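Bifunctional protein PutA (Bdellovibrio bacteriovorus, PDB 5UR2) probably carries out both steps of proline breakdown, oxidising proline with a flavin and then L-glutamate gamma-semialdehyde to L-glutamate with NAD(+). Local coordinates at residues 340-345 against 375-380; 722-727 against 946-951; 744-749 against 778-783. One frame throughout, in Å; residues are numbered along the deposited sequence.

Contact 1: 340-345 against 375-380; sequences YLLENI and EALEFQ. With P5F (N-propargylglycine-modified flavin adenine dinucleotide), chain F.
Leu342, near the end of helix 327-343, and Leu377 meet methyl to methyl: the two CD2 atoms lie 3.8 Å apart, and the side chains cross at about a right angle. Neither chain aims its CB straight at the other segment; it is the outer branch that closes the gap. More directly, Ile345 sends CG1 anti to its backbone N (chi1 -167°), and with the chain extended beyond it CD1 comes to 4.1 Å from the CB of Ala376. The packing is purely apolar, and Leu342 also packs on Pro350, Phe352 and Tyr366.

Asn344, the first residue to leave helical geometry, folds back over the helix end. Its ND2 donates to Tyr340 O at 3.1 Å, from above the carbonyl plane, while lying over one face of the Tyr340 ring near the rim. On the other segment Gln380 NE2 gives a 2.9 Å bond to the anti lone pair of Glu378 OE2, an oxygen also in a salt bridge with Arg401. Gln380, which lines the flavin pocket, meets the dimethyl edge through CB and OE1, each 3.7 Å from P5F C7M, and through its backbone O, 3.6 Å from P5F C8M. A helix of the outer layer packing on the approach to the next strand but one along the chain is typical of a beta/alpha (TIM) barrel, here that of proline dehydrogenase.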
loop_
_atom_site.group_PDB
_atom_site.type_symbol
_atom_site.label_atom_id
_atom_site.label_comp_id
_atom_site.label_asym_id
_atom_site.label_seq_id
_atom_site.Cartn_x
_atom_site.Cartn_y
_atom_site.Cartn_z
ATOM N N TYR B 340 -42.567 -38.436 5.660
ATOM C CA TYR B 340 -42.992 -38.283 7.049
ATOM C C TYR B 340 -44.434 -37.782 7.139
ATOM O O TYR B 340 -45.249 -38.339 7.884
ATOM C CB TYR B 340 -42.044 -37.337 7.797
ATOM C CG TYR B 340 -42.257 -37.355 9.300
ATOM C CD1 TYR B 340 -41.613 -38.296 10.100
ATOM C CD2 TYR B 340 -43.102 -36.449 9.913
ATOM C CE1 TYR B 340 -41.810 -38.330 11.469
ATOM C CE2 TYR B 340 -43.304 -36.470 11.284
ATOM C CZ TYR B 340 -42.664 -37.417 12.057
ATOM O OH TYR B 340 -42.866 -37.425 13.423
ATOM N N LEU B 341 -44.768 -36.732 6.383
ATOM C CA LEU B 341 -46.131 -36.212 6.396
ATOM C C LEU B 341 -47.127 -37.270 5.923
ATOM O O LEU B 341 -48.204 -37.422 6.508
ATOM C CB LEU B 341 -46.220 -34.960 5.520
ATOM C CG LEU B 341 -45.415 -33.741 5.996
ATOM C CD1 LEU B 341 -45.149 -32.769 4.859
ATOM C CD2 LEU B 341 -46.133 -33.031 7.136
ATOM N N LEU B 342 -46.784 -38.015 4.861
ATOM C CA LEU B 342 -47.658 -39.087 4.395
ATOM C C LEU B 342 -47.843 -40.147 5.474
ATOM O O LEU B 342 -48.963 -40.617 5.714
ATOM C CB LEU B 342 -47.083 -39.715 3.127
ATOM C CG LEU B 342 -47.187 -38.835 1.895
ATOM C CD1 LEU B 342 -46.410 -39.476 0.738
ATOM C CD2 LEU B 342 -48.678 -38.621 1.553
ATOM N N GLU B 343 -46.752 -40.506 6.156
ATOM C CA GLU B 343 -46.825 -41.474 7.242
ATOM C C GLU B 343 -47.803 -41.045 8.321
ATOM O O GLU B 343 -48.411 -41.897 8.982
ATOM C CB GLU B 343 -45.439 -41.662 7.846
ATOM C CG GLU B 343 -45.381 -42.767 8.836
ATOM C CD GLU B 343 -45.465 -44.112 8.155
ATOM O OE1 GLU B 343 -44.663 -44.353 7.214
ATOM O OE2 GLU B 343 -46.341 -44.908 8.556
ATOM N N ASN B 344 -48.034 -39.738 8.452
ATOM C CA ASN B 344 -48.870 -39.166 9.498
ATOM C C ASN B 344 -50.084 -38.457 8.918
ATOM O O ASN B 344 -50.621 -37.532 9.534
ATOM C CB ASN B 344 -48.074 -38.183 10.358
ATOM C CG ASN B 344 -47.065 -38.870 11.259
ATOM O OD1 ASN B 344 -47.431 -39.346 12.322
ATOM N ND2 ASN B 344 -45.781 -38.855 10.876
ATOM N N ILE B 345 -50.546 -38.903 7.749
ATOM C CA ILE B 345 -51.614 -38.193 7.065
ATOM C C ILE B 345 -52.893 -38.155 7.898
ATOM O O ILE B 345 -53.741 -37.284 7.680
ATOM C CB ILE B 345 -51.849 -38.808 5.666
ATOM C CG1 ILE B 345 -52.739 -37.891 4.821
ATOM C CG2 ILE B 345 -52.406 -40.237 5.762
ATOM C CD1 ILE B 345 -52.749 -38.240 3.363
ATOM N N GLU B 375 -57.080 -39.792 -4.089
ATOM C CA GLU B 375 -57.875 -38.608 -3.808
ATOM C C GLU B 375 -57.427 -37.907 -2.538
ATOM O O GLU B 375 -57.820 -36.756 -2.314
ATOM C CB GLU B 375 -59.357 -38.983 -3.685
ATOM C CG GLU B 375 -59.986 -39.554 -4.966
ATOM C CD GLU B 375 -59.664 -41.030 -5.203
ATOM O OE1 GLU B 375 -59.136 -41.697 -4.285
ATOM O OE2 GLU B 375 -59.934 -41.521 -6.318
ATOM N N ALA B 376 -56.609 -38.566 -1.717
ATOM C CA ALA B 376 -56.077 -37.930 -0.522
ATOM C C ALA B 376 -54.958 -36.956 -0.855
ATOM O O ALA B 376 -54.709 -36.019 -0.091
ATOM C CB ALA B 376 -55.575 -38.991 0.464
ATOM N N LEU B 377 -54.260 -37.171 -1.961
ATOM C CA LEU B 377 -53.120 -36.327 -2.274
ATOM C C LEU B 377 -53.568 -35.028 -2.936
ATOM O O LEU B 377 -54.713 -34.869 -3.371
ATOM C CB LEU B 377 -52.132 -37.061 -3.173
ATOM C CG LEU B 377 -51.679 -38.431 -2.683
ATOM C CD1 LEU B 377 -50.574 -38.965 -3.601
ATOM C CD2 LEU B 377 -51.214 -38.330 -1.246
ATOM N N GLU B 378 -52.637 -34.080 -2.998
ATOM C CA GLU B 378 -52.862 -32.857 -3.745
ATOM C C GLU B 378 -51.522 -32.365 -4.260
ATOM O O GLU B 378 -50.541 -32.290 -3.507
ATOM C CB GLU B 378 -53.525 -31.792 -2.880
ATOM C CG GLU B 378 -53.922 -30.570 -3.654
ATOM C CD GLU B 378 -54.732 -29.612 -2.818
ATOM O OE1 GLU B 378 -55.892 -29.962 -2.479
ATOM O OE2 GLU B 378 -54.215 -28.511 -2.518
ATOM N N PHE B 379 -51.483 -32.029 -5.539
ATOM C CA PHE B 379 -50.279 -31.497 -6.140
ATOM C C PHE B 379 -50.509 -30.046 -6.539
ATOM O O PHE B 379 -51.634 -29.640 -6.854
ATOM C CB PHE B 379 -49.851 -32.364 -7.329
ATOM C CG PHE B 379 -49.352 -33.719 -6.919
ATOM C CD1 PHE B 379 -48.100 -33.854 -6.335
ATOM C CD2 PHE B 379 -50.130 -34.851 -7.099
ATOM C CE1 PHE B 379 -47.632 -35.093 -5.933
ATOM C CE2 PHE B 379 -49.668 -36.107 -6.706
ATOM C CZ PHE B 379 -48.417 -36.225 -6.123
ATOM N N GLN B 380 -49.439 -29.249 -6.497
ATOM C CA GLN B 380 -49.570 -27.821 -6.762
ATOM C C GLN B 380 -48.434 -27.341 -7.647
ATOM O O GLN B 380 -47.289 -27.787 -7.512
ATOM C CB GLN B 380 -49.633 -27.013 -5.449
ATOM C CG GLN B 380 -50.792 -27.420 -4.526
ATOM C CD GLN B 380 -50.944 -26.524 -3.291
ATOM O OE1 GLN B 380 -50.266 -25.506 -3.163
ATOM N NE2 GLN B 380 -51.847 -26.902 -2.386
HETATM P PA P5F F . -36.715 -27.985 -8.810
HETATM O O1A P5F F . -36.789 -29.542 -8.661
HETATM O O2A P5F F . -35.957 -27.452 -9.921
HETATM O O5B P5F F . -36.062 -27.265 -7.661
HETATM C C5B P5F F . -35.547 -25.940 -7.702
HETATM C C4B P5F F . -35.298 -25.472 -6.260
HETATM O O4B P5F F . -34.179 -26.076 -5.656
HETATM C C3B P5F F . -35.073 -24.002 -6.054
HETATM O O3B P5F F . -36.240 -23.274 -6.096
HETATM C C2B P5F F . -34.431 -23.962 -4.725
HETATM O O2B P5F F . -35.406 -24.051 -3.744
HETATM C C1B P5F F . -33.615 -25.205 -4.715
HETATM N N9A P5F F . -32.232 -25.012 -5.067
HETATM C C8A P5F F . -31.715 -24.467 -6.235
HETATM N N7A P5F F . -30.379 -24.495 -6.163
HETATM C C5A P5F F . -29.975 -25.070 -4.956
HETATM C C6A P5F F . -28.750 -25.333 -4.346
HETATM N N6A P5F F . -27.517 -25.011 -5.009
HETATM N N1A P5F F . -28.702 -25.895 -3.123
HETATM C C2A P5F F . -29.833 -26.221 -2.462
HETATM N N3A P5F F . -31.048 -25.949 -3.021
HETATM C C4A P5F F . -31.156 -25.396 -4.235
HETATM N N1 P5F F . -41.470 -20.911 -2.187
HETATM C C2 P5F F . -41.314 -20.364 -0.860
HETATM O O2 P5F F . -40.042 -20.255 -0.346
HETATM N N3 P5F F . -42.451 -19.954 -0.092
HETATM C C4 P5F F . -43.773 -20.058 -0.591
HETATM O O4 P5F F . -44.840 -19.638 0.215
HETATM C C4X P5F F . -43.939 -20.627 -1.994
HETATM N N5 P5F F . -45.239 -20.655 -2.662
HETATM C C5X P5F F . -45.365 -21.599 -3.789
HETATM C C6 P5F F . -46.712 -22.118 -4.178
HETATM C C7 P5F F . -46.826 -23.090 -5.204
HETATM C C7M P5F F . -48.196 -23.607 -5.586
HETATM C C8 P5F F . -45.663 -23.581 -5.869
HETATM C C8M P5F F . -45.746 -24.617 -6.960
HETATM C C9 P5F F . -44.384 -23.097 -5.505
HETATM C C9A P5F F . -44.255 -22.072 -4.431
HETATM N N10 P5F F . -42.927 -21.590 -4.041
HETATM C C10 P5F F . -42.810 -21.023 -2.727
HETATM C "C1'" P5F F . -41.711 -21.836 -4.855
HETATM C "C2'" P5F F . -41.102 -23.214 -4.596
HETATM O "O2'" P5F F . -40.585 -23.233 -3.321
HETATM C "C3'" P5F F . -40.014 -23.635 -5.588
HETATM O "O3'" P5F F . -38.966 -22.745 -5.489
HETATM C "C4'" P5F F . -40.450 -23.675 -7.045
HETATM O "O4'" P5F F . -41.806 -23.961 -7.058
HETATM C "C5'" P5F F . -39.623 -24.601 -7.957
HETATM O "O5'" P5F F . -39.258 -25.825 -7.351
HETATM P P P5F F . -39.273 -27.276 -8.078
HETATM O O1P P5F F . -39.513 -28.548 -7.179
HETATM O O2P P5F F . -40.298 -26.993 -9.240
HETATM O O3P P5F F . -37.956 -27.202 -9.055
HETATM C C21 P5F F . -45.438 -18.055 -2.877
HETATM C C22 P5F F . -45.442 -19.397 -2.726
HETATM C C23 P5F F . -45.363 -17.112 -1.663
#

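Contact 2: 722-727 against 946-951; sequences VGLHIM and FKMSGI
The CE methyl of Met948 sits against the forked end of Leu724, 3.4 Å from CD2 and 3.7 Å from CD1, the first of these tighter than a usual carbon-carbon contact. The two side chains cross at about a right angle. Met948 gets there by folding up, with bends at chi2 (-53°) and chi3 (-65°), which turn its methyl to the helix. One helical turn on, Met727 brings SD to 4.0 Å from Ile951 CG2, and these two meet obliquely. Helix 720-730 is the connection of a beta-alpha-beta crossover between the parallel neighbours 711-717 and 742-746 in the Rossmann-type half of the aldehyde dehydrogenase fold, and Ile726 packs back on Ile714 and Phe716 of that sheet. Met948 sits in two overlapping turns, type II' from Phe946 and type I from Lys947, the first closed by Ser949 N to Phe946 O at 2.9 Å, and Ile951 follows them in strand 950-951, paired through its backbone with Ile745. Ser949 OG bonds to Gly748 O and Ala902 N, which ties the turn to the loop after strand 742-746 and to strand 901-908. Val740 and His739 of the second subunit pack on Met727 and Met948 respectively.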
loop_
_atom_site.group_PDB
_atom_site.type_symbol
_atom_site.label_atom_id
_atom_site.label_comp_id
_atom_site.label_asym_id
_atom_site.label_seq_id
_atom_site.Cartn_x
_atom_site.Cartn_y
_atom_site.Cartn_z
ATOM N N VAL B 722 -15.268 22.713 16.533
ATOM C CA VAL B 722 -14.170 22.236 17.366
ATOM C C VAL B 722 -12.989 21.812 16.496
ATOM O O VAL B 722 -11.827 22.088 16.822
ATOM C CB VAL B 722 -14.653 21.095 18.281
ATOM C CG1 VAL B 722 -13.546 20.675 19.227
ATOM C CG2 VAL B 722 -15.886 21.538 19.060
ATOM N N GLY B 723 -13.273 21.125 15.381
ATOM C CA GLY B 723 -12.220 20.670 14.485
ATOM C C GLY B 723 -11.362 21.802 13.955
ATOM O O GLY B 723 -10.135 21.696 13.908
ATOM N N LEU B 724 -12.001 22.891 13.525
ATOM C CA LEU B 724 -11.244 24.045 13.071
ATOM C C LEU B 724 -10.419 24.637 14.206
ATOM O O LEU B 724 -9.263 25.026 14.001
ATOM C CB LEU B 724 -12.186 25.099 12.479
ATOM C CG LEU B 724 -12.987 24.580 11.278
ATOM C CD1 LEU B 724 -13.785 25.686 10.628
ATOM C CD2 LEU B 724 -12.107 23.863 10.261
ATOM N N HIS B 725 -10.993 24.716 15.414
ATOM C CA HIS B 725 -10.249 25.246 16.556
ATOM C C HIS B 725 -9.024 24.386 16.845
ATOM O O HIS B 725 -7.912 24.902 17.025
ATOM C CB HIS B 725 -11.156 25.317 17.796
ATOM C CG HIS B 725 -10.439 25.718 19.053
ATOM N ND1 HIS B 725 -10.027 27.010 19.302
ATOM C CD2 HIS B 725 -9.984 24.973 20.089
ATOM C CE1 HIS B 725 -9.395 27.053 20.462
ATOM N NE2 HIS B 725 -9.343 25.827 20.953
ATOM N N ILE B 726 -9.208 23.061 16.848
ATOM C CA ILE B 726 -8.110 22.136 17.133
ATOM C C ILE B 726 -7.018 22.259 16.079
ATOM O O ILE B 726 -5.824 22.283 16.397
ATOM C CB ILE B 726 -8.644 20.695 17.213
ATOM C CG1 ILE B 726 -9.440 20.497 18.506
ATOM C CG2 ILE B 726 -7.477 19.698 17.103
ATOM C CD1 ILE B 726 -10.095 19.138 18.632
ATOM N N MET B 727 -7.403 22.348 14.807
ATOM C CA MET B 727 -6.383 22.444 13.773
ATOM C C MET B 727 -5.612 23.745 13.907
ATOM O O MET B 727 -4.398 23.780 13.678
ATOM C CB MET B 727 -7.014 22.326 12.385
ATOM C CG MET B 727 -7.454 20.918 12.051
ATOM S SD MET B 727 -8.041 20.787 10.350
ATOM C CE MET B 727 -9.374 21.950 10.412
ATOM N N PHE B 946 -14.231 14.802 2.571
ATOM C CA PHE B 946 -13.400 15.972 2.345
ATOM C C PHE B 946 -14.238 17.243 2.444
ATOM O O PHE B 946 -15.257 17.248 3.143
ATOM C CB PHE B 946 -12.653 15.850 0.995
ATOM C CG PHE B 946 -13.485 15.287 -0.153
ATOM C CD1 PHE B 946 -13.632 13.911 -0.315
ATOM C CD2 PHE B 946 -14.056 16.135 -1.104
ATOM C CE1 PHE B 946 -14.380 13.379 -1.375
ATOM C CE2 PHE B 946 -14.813 15.615 -2.172
ATOM C CZ PHE B 946 -14.965 14.222 -2.306
ATOM N N LYS B 947 -13.821 18.316 1.758
ATOM C CA LYS B 947 -14.323 19.657 2.038
ATOM C C LYS B 947 -14.255 19.841 3.550
ATOM O O LYS B 947 -13.268 19.419 4.163
ATOM C CB LYS B 947 -15.734 19.852 1.484
ATOM C CG LYS B 947 -15.812 19.848 -0.057
ATOM C CD LYS B 947 -17.206 20.269 -0.559
ATOM C CE LYS B 947 -17.345 20.076 -2.074
ATOM N NZ LYS B 947 -18.727 20.374 -2.647
ATOM N N MET B 948 -15.307 20.375 4.179
ATOM C CA MET B 948 -15.286 20.598 5.626
ATOM C C MET B 948 -15.686 19.358 6.449
ATOM O O MET B 948 -15.900 19.484 7.661
ATOM C CB MET B 948 -16.177 21.795 5.999
ATOM C CG MET B 948 -15.724 23.140 5.397
ATOM S SD MET B 948 -13.980 23.551 5.725
ATOM C CE MET B 948 -14.061 23.720 7.489
ATOM N N SER B 949 -15.747 18.170 5.842
ATOM C CA SER B 949 -16.028 16.940 6.578
ATOM C C SER B 949 -14.795 16.314 7.220
ATOM O O SER B 949 -14.946 15.379 8.011
ATOM C CB SER B 949 -16.693 15.898 5.668
ATOM O OG SER B 949 -17.962 16.359 5.256
ATOM N N GLY B 950 -13.599 16.774 6.908
ATOM C CA GLY B 950 -12.425 16.313 7.623
ATOM C C GLY B 950 -11.163 16.405 6.790
ATOM O O GLY B 950 -11.149 16.968 5.700
ATOM N N ILE B 951 -10.088 15.871 7.367
ATOM C CA ILE B 951 -8.806 15.715 6.690
ATOM C C ILE B 951 -8.048 14.570 7.357
ATOM O O ILE B 951 -8.030 14.458 8.587
ATOM C CB ILE B 951 -7.984 17.021 6.690
ATOM C CG1 ILE B 951 -6.678 16.812 5.903
ATOM C CG2 ILE B 951 -7.723 17.494 8.110
ATOM C CD1 ILE B 951 -6.256 17.981 5.023
#

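Contact 3: 744-749 against 778-783; sequences IIEMGG and QKCSAA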
loop_
_atom_site.group_PDB
_atom_site.type_symbol
_atom_site.label_atom_id
_atom_site.label_comp_id
_atom_site.label_asym_id
_atom_site.label_seq_id
_atom_site.Cartn_x
_atom_site.Cartn_y
_atom_site.Cartn_z
ATOM N N ILE B 744 -5.834 14.215 12.867
ATOM C CA ILE B 744 -6.678 13.259 12.167
ATOM C C ILE B 744 -8.114 13.606 12.545
ATOM O O ILE B 744 -8.556 13.281 13.652
ATOM C CB ILE B 744 -6.312 11.814 12.531
ATOM C CG1 ILE B 744 -4.811 11.592 12.330
ATOM C CG2 ILE B 744 -7.116 10.818 11.683
ATOM C CD1 ILE B 744 -4.271 10.280 12.923
ATOM N N ILE B 745 -8.856 14.252 11.629
ATOM C CA ILE B 745 -10.072 14.998 11.961
ATOM C C ILE B 745 -11.252 14.518 11.114
ATOM O O ILE B 745 -11.147 14.451 9.887
ATOM C CB ILE B 745 -9.884 16.508 11.726
ATOM C CG1 ILE B 745 -8.708 17.059 12.523
ATOM C CG2 ILE B 745 -11.155 17.251 12.098
ATOM C CD1 ILE B 745 -8.951 17.111 13.985
ATOM N N GLU B 746 -12.391 14.253 11.760
ATOM C CA GLU B 746 -13.673 14.017 11.093
ATOM C C GLU B 746 -14.700 14.995 11.665
ATOM O O GLU B 746 -14.844 15.085 12.888
ATOM C CB GLU B 746 -14.113 12.560 11.290
ATOM C CG GLU B 746 -15.452 12.174 10.640
ATOM C CD GLU B 746 -16.007 10.832 11.148
ATOM O OE1 GLU B 746 -15.230 9.893 11.479
ATOM O OE2 GLU B 746 -17.245 10.732 11.252
ATOM N N MET B 747 -15.410 15.741 10.792
ATOM C CA MET B 747 -16.200 16.891 11.241
ATOM C C MET B 747 -17.660 16.940 10.771
ATOM O O MET B 747 -18.308 17.984 10.924
ATOM C CB MET B 747 -15.522 18.192 10.815
ATOM C CG MET B 747 -14.360 18.588 11.686
ATOM S SD MET B 747 -13.604 20.044 11.004
ATOM C CE MET B 747 -13.044 19.412 9.433
ATOM N N GLY B 748 -18.213 15.871 10.227
ATOM C CA GLY B 748 -19.637 15.884 9.938
ATOM C C GLY B 748 -19.973 16.162 8.481
ATOM O O GLY B 748 -19.111 16.387 7.623
ATOM N N GLY B 749 -21.283 16.145 8.213
ATOM C CA GLY B 749 -21.778 16.273 6.858
ATOM C C GLY B 749 -23.180 16.837 6.820
ATOM O O GLY B 749 -23.823 17.056 7.850
ATOM N N GLN B 778 -28.531 11.115 14.619
ATOM C CA GLN B 778 -27.317 11.575 15.299
ATOM C C GLN B 778 -26.078 10.835 14.782
ATOM O O GLN B 778 -25.348 10.176 15.524
ATOM C CB GLN B 778 -27.465 11.408 16.810
ATOM C CG GLN B 778 -28.704 12.115 17.434
ATOM C CD GLN B 778 -28.787 11.922 18.955
ATOM O OE1 GLN B 778 -28.565 12.864 19.723
ATOM N NE2 GLN B 778 -29.087 10.692 19.389
ATOM N N LYS B 779 -25.845 10.952 13.474
ATOM C CA LYS B 779 -24.689 10.356 12.822
ATOM C C LYS B 779 -24.097 11.365 11.862
ATOM O O LYS B 779 -24.825 12.168 11.272
ATOM C CB LYS B 779 -25.037 9.073 12.054
ATOM C CG LYS B 779 -25.766 8.025 12.881
ATOM C CD LYS B 779 -25.977 6.706 12.124
ATOM C CE LYS B 779 -26.809 5.724 12.997
ATOM N NZ LYS B 779 -27.023 4.386 12.381
ATOM N N CYS B 780 -22.772 11.356 11.743
ATOM C CA CYS B 780 -22.147 12.217 10.748
ATOM C C CYS B 780 -22.524 11.803 9.337
ATOM O O CYS B 780 -22.444 12.625 8.418
ATOM C CB CYS B 780 -20.613 12.211 10.905
ATOM S SG CYS B 780 -19.949 13.014 12.424
ATOM N N SER B 781 -22.913 10.543 9.146
ATOM C CA SER B 781 -23.305 10.010 7.850
ATOM C C SER B 781 -24.803 10.133 7.572
ATOM O O SER B 781 -25.249 9.713 6.497
ATOM C CB SER B 781 -22.885 8.533 7.754
ATOM O OG SER B 781 -23.488 7.773 8.797
ATOM N N ALA B 782 -25.579 10.686 8.508
ATOM C CA ALA B 782 -27.037 10.632 8.414
ATOM C C ALA B 782 -27.543 11.414 7.207
ATOM O O ALA B 782 -27.024 12.484 6.868
ATOM C CB ALA B 782 -27.674 11.183 9.694
ATOM N N ALA B 783 -28.570 10.875 6.557
ATOM C CA ALA B 783 -29.236 11.587 5.471
ATOM C C ALA B 783 -30.143 12.668 6.057
ATOM O O ALA B 783 -31.161 12.364 6.687
ATOM C CB ALA B 783 -30.019 10.616 4.595
HETATM O O HOH W 1 -26.526 15.089 7.236
#
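The carboxylate of Glu746 turns its OE2 oxygen to the side chain of Cys780, meeting CB and SG at the same distance, 3.7 Å, with SG set to one side of the carboxylate plane. The extended glutamate chain, CG anti to the backbone N (chi1 180°), carries the group there from the end of strand 742-746, where Phe943 and Thr717 also touch it. Cys780 SG in turn lies 3.8 Å from Gly748 CA, where the CA atoms of the two segments come nearest. Glu746 and Cys780 are the predicted active-site residues, and their approach is that of the aldehyde dehydrogenase family, in which a cysteine nucleophile on a loop faces a glutamate followed closely by a glycine pair. No direct hydrogen bond joins the segments: Gly749 N stays 3.7 Å from Cys780 O and donates instead to Glu875 OE2. Asn751 ND2 is shared by the carbonyls of Cys780 and Ala782, at the type I turn from Lys779 to Ala782. A water gives a 2.7 Å bond to Ala782 O and a long, weak one to Gly749 O, so it bridges the two backbones at the far end of the contact.

Contact 1 comes first along the chain, closing a loop of 29 residues within the proline dehydrogenase barrel before the other two begin. Contact 2 opens next, at helix 720-730, and its loop stays open for 218 residues; contact 3 opens and closes within that span, tying the end of strand 742-746 to the loop ahead of strand 783-789, before 946-951 returns to complete contact 2. These two have centres 11 Å apart and share a sheet, since strands 742-746 and 950-951 are antiparallel neighbours. Contact 1 lies across the chain's centre from both, its centre about 59 Å from that of contact 3, in the separate flavin-binding part.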